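Local coordinates for protein Azi13 (Streptomyces sahachiroi, PDB 5HMC) that probably acts as a hotdog-fold acyl-CoA thioesterase of the PaaI family and here holds a methylnaphthoic acid, at residues V55-A60 with G125-H130. Sequence-based numbering, arbitrary orientation.
With 5NE (5-methylnaphthalene-1-carboxylic acid), chain B.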
loop_
_atom_site.group_PDB
_atom_site.type_symbol
_atom_site.label_atom_id
_atom_site.label_comp_id
_atom_site.label_asym_id
_atom_site.label_seq_id
_atom_site.Cartn_x
_atom_site.Cartn_y
_atom_site.Cartn_z
ATOM N N VAL A 55 7.665 -5.540 13.259
ATOM C CA VAL A 55 9.112 -5.609 13.072
ATOM C C VAL A 55 9.552 -4.625 11.997
ATOM O O VAL A 55 10.546 -3.903 12.157
ATOM C CB VAL A 55 9.544 -7.047 12.728
ATOM C CG1 VAL A 55 10.935 -7.049 12.106
ATOM C CG2 VAL A 55 9.525 -7.909 13.969
ATOM N N VAL A 56 8.827 -4.591 10.878
ATOM C CA VAL A 56 9.132 -3.633 9.818
ATOM C C VAL A 56 9.065 -2.207 10.357
ATOM O O VAL A 56 9.930 -1.373 10.068
ATOM C CB VAL A 56 8.165 -3.836 8.631
ATOM C CG1 VAL A 56 8.214 -2.648 7.685
ATOM C CG2 VAL A 56 8.504 -5.101 7.866
ATOM N N GLU A 57 8.028 -1.902 11.132
ATOM C CA GLU A 57 7.912 -0.562 11.693
ATOM C C GLU A 57 9.089 -0.255 12.612
ATOM O O GLU A 57 9.644 0.857 12.588
ATOM C CB GLU A 57 6.589 -0.434 12.452
ATOM C CG GLU A 57 6.304 0.972 12.957
ATOM C CD GLU A 57 5.555 1.796 11.936
ATOM O OE1 GLU A 57 5.022 1.186 10.976
ATOM O OE2 GLU A 57 5.494 3.038 12.096
ATOM N N SER A 58 9.498 -1.241 13.416
ATOM C CA SER A 58 10.537 -1.011 14.416
ATOM C C SER A 58 11.877 -0.703 13.760
ATOM O O SER A 58 12.575 0.248 14.147
ATOM C CB SER A 58 10.661 -2.239 15.325
ATOM O OG SER A 58 9.450 -2.547 15.983
ATOM N N VAL A 59 12.263 -1.509 12.772
ATOM C CA VAL A 59 13.603 -1.388 12.220
ATOM C C VAL A 59 13.705 -0.144 11.353
ATOM O O VAL A 59 14.738 0.539 11.346
ATOM C CB VAL A 59 13.968 -2.681 11.459
ATOM C CG1 VAL A 59 15.389 -2.630 10.951
ATOM C CG2 VAL A 59 13.797 -3.889 12.380
ATOM N N ALA A 60 12.632 0.206 10.649
ATOM C CA ALA A 60 12.661 1.416 9.837
ATOM C C ALA A 60 12.646 2.678 10.705
ATOM O O ALA A 60 13.413 3.617 10.456
ATOM C CB ALA A 60 11.481 1.413 8.865
ATOM N N GLY A 125 8.459 -4.754 3.800
ATOM C CA GLY A 125 7.542 -3.664 4.090
ATOM C C GLY A 125 8.167 -2.307 3.838
ATOM O O GLY A 125 9.384 -2.136 3.915
ATOM N N GLN A 126 7.312 -1.334 3.521
ATOM C CA GLN A 126 7.716 0.059 3.394
ATOM C C GLN A 126 7.051 0.853 4.505
ATOM O O GLN A 126 5.877 0.632 4.805
ATOM C CB GLN A 126 7.314 0.659 2.041
ATOM C CG GLN A 126 7.355 -0.322 0.880
ATOM C CD GLN A 126 8.754 -0.517 0.321
ATOM O OE1 GLN A 126 9.467 0.458 0.062
ATOM N NE2 GLN A 126 9.158 -1.787 0.136
ATOM N N VAL A 127 7.798 1.773 5.110
ATOM C CA VAL A 127 7.292 2.615 6.187
ATOM C C VAL A 127 7.521 4.070 5.805
ATOM O O VAL A 127 8.638 4.451 5.432
ATOM C CB VAL A 127 7.960 2.295 7.536
ATOM C CG1 VAL A 127 7.382 3.151 8.636
ATOM C CG2 VAL A 127 7.767 0.858 7.871
ATOM N N ARG A 128 6.455 4.864 5.867
ATOM C CA ARG A 128 6.507 6.302 5.654
ATOM C C ARG A 128 6.496 6.988 7.010
ATOM O O ARG A 128 5.678 6.647 7.872
ATOM C CB ARG A 128 5.327 6.792 4.811
ATOM C CG ARG A 128 5.241 8.339 4.704
ATOM C CD ARG A 128 4.082 8.761 3.791
ATOM N NE ARG A 128 4.228 8.248 2.426
ATOM C CZ ARG A 128 4.878 8.908 1.475
ATOM N NH1 ARG A 128 5.439 10.092 1.752
ATOM N NH2 ARG A 128 4.972 8.401 0.254
ATOM N N LEU A 129 7.406 7.939 7.200
ATOM C CA LEU A 129 7.519 8.672 8.449
ATOM C C LEU A 129 7.496 10.168 8.176
ATOM O O LEU A 129 7.906 10.629 7.108
ATOM C CB LEU A 129 8.801 8.304 9.200
ATOM C CG LEU A 129 8.914 6.809 9.510
ATOM C CD1 LEU A 129 10.016 6.129 8.685
ATOM C CD2 LEU A 129 9.110 6.577 11.002
ATOM N N HIS A 130 7.009 10.920 9.157
ATOM C CA HIS A 130 6.970 12.379 9.105
ATOM C C HIS A 130 8.050 12.915 10.035
ATOM O O HIS A 130 8.225 12.390 11.140
ATOM C CB HIS A 130 5.580 12.886 9.505
ATOM C CG HIS A 130 5.416 14.374 9.422
ATOM N ND1 HIS A 130 5.345 15.053 8.223
ATOM C CD2 HIS A 130 5.283 15.312 10.393
ATOM C CE1 HIS A 130 5.191 16.344 8.455
ATOM N NE2 HIS A 130 5.149 16.528 9.764
HETATM O O1N 5NE B . 6.698 4.230 14.243
HETATM C C1L 5NE B . 6.630 3.737 15.391
HETATM O O1M 5NE B . 5.553 3.410 15.919
HETATM C C1J 5NE B . 7.929 3.512 16.094
HETATM C C1E 5NE B . 8.860 4.634 16.342
HETATM C C1F 5NE B . 8.594 5.952 15.977
HETATM C C1A 5NE B . 9.528 6.955 16.254
HETATM C C1I 5NE B . 8.302 2.227 16.487
HETATM C C1H 5NE B . 9.526 1.979 17.116
HETATM C C1G 5NE B . 10.435 2.998 17.380
HETATM C C1D 5NE B . 10.132 4.297 17.009
HETATM C C1C 5NE B . 11.085 5.375 17.271
HETATM C C1O 5NE B . 12.374 5.001 17.955
HETATM C C1B 5NE B . 10.748 6.678 16.888
#
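V127 meets three residues on one side of helix 49-68: V56, E57 and A60. Its CG2 lies 3.5 Å from V56 CG1, the two valines passing side by side and pointing opposite ways, and 3.9 Å from A60 CB. V56 CG1, set anti to the backbone N (chi1 165°), also sits 3.8 Å from G125 CA, and a CB at this glycine would probably come too close to that methyl. V127 CG1 instead faces the E57 carboxylate, 3.9 Å from OE1, with the E57 chain roughly perpendicular to V127. The axes of the two short segments approach to 8.3 Å at -54°, and V56, A60 and V127 join them through apolar packing. This is the hotdog fold, in which a curved antiparallel sheet wraps a long helix. The E57 chain bends at chi2 (89°), bringing OE2 to 2.7 Å from O1N of the bound methylnaphthoic acid. N79 ND2 donates to OE1, helping to hold the carboxylate in this orientation. A leucine in place of E57 would probably leave the ligand's O1N and the N79 amide without their carboxylate partner. Farther out, S61 OG of the same chain and G49 N of the second subunit also hydrogen-bond the ligand, and V112 packs on V56 and A60.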